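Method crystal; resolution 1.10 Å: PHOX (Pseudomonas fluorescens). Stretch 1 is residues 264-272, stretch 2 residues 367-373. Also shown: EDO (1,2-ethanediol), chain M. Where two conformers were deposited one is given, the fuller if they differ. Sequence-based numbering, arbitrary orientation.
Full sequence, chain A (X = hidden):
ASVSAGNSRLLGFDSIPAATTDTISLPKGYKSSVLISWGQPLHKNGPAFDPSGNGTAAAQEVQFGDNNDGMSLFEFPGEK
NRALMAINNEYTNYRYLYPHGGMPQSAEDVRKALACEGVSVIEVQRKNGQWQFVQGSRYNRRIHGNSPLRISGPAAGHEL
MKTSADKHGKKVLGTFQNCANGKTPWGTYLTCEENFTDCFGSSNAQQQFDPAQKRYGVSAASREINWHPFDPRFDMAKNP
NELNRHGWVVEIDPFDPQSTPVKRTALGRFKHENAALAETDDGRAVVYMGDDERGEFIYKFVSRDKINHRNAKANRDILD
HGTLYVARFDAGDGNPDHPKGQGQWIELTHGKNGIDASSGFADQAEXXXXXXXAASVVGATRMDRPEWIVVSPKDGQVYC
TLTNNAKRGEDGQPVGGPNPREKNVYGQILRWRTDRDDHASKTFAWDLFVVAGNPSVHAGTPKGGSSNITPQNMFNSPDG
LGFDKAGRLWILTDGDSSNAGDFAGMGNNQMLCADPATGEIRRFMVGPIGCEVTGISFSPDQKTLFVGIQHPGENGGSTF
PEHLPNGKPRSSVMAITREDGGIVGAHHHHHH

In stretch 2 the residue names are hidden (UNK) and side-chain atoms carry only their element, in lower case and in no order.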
# COMPACT_ATOMS: atom_id res chain seq x y z
N ARG A 264 -12.56 0.36 9.81
CA ARG A 264 -12.15 0.49 11.20
C ARG A 264 -11.77 1.95 11.49
O ARG A 264 -10.62 2.35 11.35
CB ARG A 264 -10.98 -0.45 11.49
CG ARG A 264 -11.34 -1.92 11.36
CD ARG A 264 -12.36 -2.35 12.40
NE ARG A 264 -12.63 -3.79 12.35
CZ ARG A 264 -13.58 -4.40 13.05
NH1 ARG A 264 -14.31 -3.73 13.92
NH2 ARG A 264 -13.78 -5.70 12.88
N THR A 265 -12.76 2.74 11.89
CA THR A 265 -12.55 4.18 12.01
C THR A 265 -11.60 4.59 13.13
O THR A 265 -11.05 5.70 13.09
CB THR A 265 -13.87 4.98 12.09
OG1 THR A 265 -14.57 4.66 13.30
CG2 THR A 265 -14.75 4.71 10.87
N ALA A 266 -11.36 3.72 14.12
CA ALA A 266 -10.40 4.05 15.17
C ALA A 266 -8.98 4.25 14.63
O ALA A 266 -8.15 4.86 15.30
CB ALA A 266 -10.40 3.00 16.26
N LEU A 267 -8.70 3.72 13.44
CA LEU A 267 -7.36 3.82 12.85
C LEU A 267 -7.20 5.09 12.01
O LEU A 267 -6.10 5.36 11.52
CB LEU A 267 -7.03 2.57 12.03
CG LEU A 267 -6.51 1.36 12.81
CD1 LEU A 267 -7.50 0.87 13.87
CD2 LEU A 267 -6.15 0.24 11.85
N GLY A 268 -8.24 5.92 11.95
CA GLY A 268 -8.12 7.25 11.35
C GLY A 268 -8.36 7.27 9.84
O GLY A 268 -8.22 6.24 9.17
N ARG A 269 -8.71 8.45 9.33
CA ARG A 269 -8.98 8.65 7.91
C ARG A 269 -7.87 9.49 7.29
O ARG A 269 -7.58 10.60 7.77
CB ARG A 269 -10.33 9.34 7.72
CG ARG A 269 -10.62 9.72 6.28
CD ARG A 269 -12.07 10.14 6.13
NE ARG A 269 -12.33 10.83 4.88
CZ ARG A 269 -12.16 12.13 4.68
NH1 ARG A 269 -11.70 12.91 5.65
NH2 ARG A 269 -12.39 12.64 3.48
N PHE A 270 -7.24 8.96 6.25
CA PHE A 270 -6.17 9.61 5.51
C PHE A 270 -5.86 8.70 4.31
O PHE A 270 -6.64 7.79 4.02
CB PHE A 270 -4.94 9.95 6.39
CG PHE A 270 -4.41 8.81 7.24
CD1 PHE A 270 -3.43 7.96 6.75
CD2 PHE A 270 -4.72 8.75 8.59
CE1 PHE A 270 -2.85 7.01 7.57
CE2 PHE A 270 -4.14 7.81 9.41
CZ PHE A 270 -3.19 6.96 8.91
N LYS A 271 -4.82 9.02 3.55
CA LYS A 271 -4.53 8.27 2.34
C LYS A 271 -3.59 7.10 2.69
O LYS A 271 -2.37 7.18 2.57
CB LYS A 271 -3.99 9.19 1.25
CG LYS A 271 -5.01 10.25 0.89
CD LYS A 271 -4.64 11.13 -0.28
CE LYS A 271 -5.66 12.25 -0.41
NZ LYS A 271 -5.34 13.20 -1.50
N HIS A 272 -4.20 6.07 3.28
CA HIS A 272 -3.45 4.96 3.87
C HIS A 272 -2.69 4.19 2.83
O HIS A 272 -3.29 3.68 1.88
CB HIS A 272 -4.43 3.99 4.53
CG HIS A 272 -5.08 4.52 5.78
ND1 HIS A 272 -4.53 4.35 7.00
CD2 HIS A 272 -6.30 5.15 5.97
CE1 HIS A 272 -5.35 4.87 7.93
NE2 HIS A 272 -6.43 5.36 7.31
N UNK A 367 -12.13 13.95 15.19
CA UNK A 367 -10.68 13.78 15.24
C UNK A 367 -10.23 12.70 14.26
O UNK A 367 -9.23 12.86 13.56
c UNK A 367 -8.72 13.16 16.71
c UNK A 367 -10.22 13.45 16.68
c UNK A 367 -10.56 14.59 17.62
N UNK A 368 -10.98 11.60 14.20
CA UNK A 368 -10.61 10.47 13.35
C UNK A 368 -10.91 10.74 11.87
O UNK A 368 -10.08 10.48 11.00
c UNK A 368 -11.33 9.21 13.83
c UNK A 368 -11.93 7.73 15.74
c UNK A 368 -9.52 8.23 15.26
c UNK A 368 -10.94 8.76 15.24
N UNK A 369 -12.09 11.30 11.59
CA UNK A 369 -12.48 11.62 10.22
C UNK A 369 -11.51 12.65 9.64
O UNK A 369 -11.19 12.61 8.45
c UNK A 369 -16.28 11.51 11.01
c UNK A 369 -13.94 12.11 10.18
c UNK A 369 -14.90 11.01 10.65
c UNK A 369 -14.32 12.58 8.79
N UNK A 370 -11.06 13.57 10.48
CA UNK A 370 -10.15 14.64 10.09
C UNK A 370 -8.81 14.48 10.77
O UNK A 370 -8.18 15.46 11.18
c UNK A 370 -13.97 17.14 9.14
c UNK A 370 -12.02 16.26 9.63
n UNK A 370 -13.00 17.08 10.06
n UNK A 370 -13.62 16.35 8.11
c UNK A 370 -10.77 15.99 10.41
c UNK A 370 -12.42 15.81 8.37
N UNK A 371 -8.28 13.26 10.74
CA UNK A 371 -7.03 12.96 11.42
C UNK A 371 -5.88 13.84 10.93
O UNK A 371 -5.02 14.21 11.72
c UNK A 371 -6.69 11.50 11.25
N UNK A 372 -5.84 14.17 9.64
CA UNK A 372 -4.77 15.02 9.13
C UNK A 372 -4.76 16.36 9.87
O UNK A 372 -3.70 16.90 10.17
c UNK A 372 -4.57 14.12 6.73
c UNK A 372 -4.65 14.51 5.27
c UNK A 372 -3.85 13.65 3.11
c UNK A 372 -4.96 15.28 7.63
n UNK A 372 -3.15 12.73 2.47
n UNK A 372 -4.33 14.71 2.47
n UNK A 372 -4.04 13.51 4.42
N UNK A 373 -5.94 16.95 10.03
CA UNK A 373 -6.06 18.25 10.68
C UNK A 373 -5.67 18.15 12.15
O UNK A 373 -5.03 19.05 12.68
c UNK A 373 -9.30 19.70 9.11
c UNK A 373 -7.48 18.79 10.55
c UNK A 373 -6.93 20.32 8.64
c UNK A 373 -7.85 19.22 9.14
C1 EDO M . -13.41 -8.93 9.46
O1 EDO M . -13.20 -10.09 10.26
C2 EDO M . -13.57 -7.71 10.36
O2 EDO M . -13.67 -8.15 11.72

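Position 367 lies in a helix that began earlier in the chain. Its side chain is three carbons: the first carries the other two. None of them touches stretch 1. This fork at the beta carbon, with no further atoms, is valine. The side chain of V367 is out of reach of stretch 1.

Position 368 is still helical. It has four side-chain carbons, forked at the second. Its CA-to-CB bond points sideways to stretch 1, but the end of the side chain comes nearer. There the two terminal carbons meet the backbone carbonyls of T265 and A266. An unbranched first carbon and a fork at the second make this leucine. L368 CD1 is 3.5 Å from T265 O, and L368 CD2 is 3.6 Å from A266 O. The backbone also takes part: R269 N donates a hydrogen bond to L368 O at 3.0 Å.

Position 369 has four carbons, forked at the first, with one arm two carbons long. Its CA-to-CB bond points away from stretch 1, yet its carbonyl meets the guanidinium of R269, and the one-carbon arm approaches the same group. The fork and the unequal arms make this isoleucine. R269 NH1 donates a hydrogen bond to I369 O at 2.9 Å. The oxygen lies at the edge of the guanidinium, near its plane, which suits an N-H donor. I369 CG2 is 4.1 Å from R269 NH1.

Position 370 has one carbon followed by a five-membered ring of three carbons and two nitrogens. A ring carbon touches R269 slightly. This ring is an imidazole, so the residue is histidine. H370 is the first residue to leave helical angles and is also the N-cap of the next helix. H370 CD2 is 4.0 Å from R269 NH1, which lies near the plane of the imidazole at its edge.

Position 371 opens the second helix. It has one side-chain carbon, which points toward stretch 1 and meets R269 and F270. A single carbon identifies alanine. A371 CB is 3.7 Å from R269 O and 4.3 Å from F270 CD2, at the edge of the phenyl ring. A CB on G268 would lie 3.7 Å from A371 CB; the backbone angles of G268 by themselves call for glycine.

Position 372 has three carbons, a nitrogen, then a carbon carrying two more nitrogens. Its end comes nearer stretch 1, with nitrogens close to the side chains of F270 and K271. This is arginine. R372 NH2 is 3.5 Å from K271 CG, and R372 NE is 4.2 Å from F270 CB. The like charges K271 NZ and R372 NH1 are 4.4 Å apart; both atoms have hydrogen bonds elsewhere in the structure.

Position 373 has four carbons, forked at the second, and none touches stretch 1. This is leucine. L373 has two deposited conformers, one of them given.

The contact turns on R269. Its backbone N and its side chain bind the carbonyls of two successive residues, L368 and I369, where the first helix ends. L368 packs on the carbonyls of T265 and A266, while A371 and R372 extend the contact along F270 and K271. Within stretch 1, H272 NE2 donates to G268 O at 2.7 Å, bridging the loop.

Stretch 2, residues 367-373: VLIHARL
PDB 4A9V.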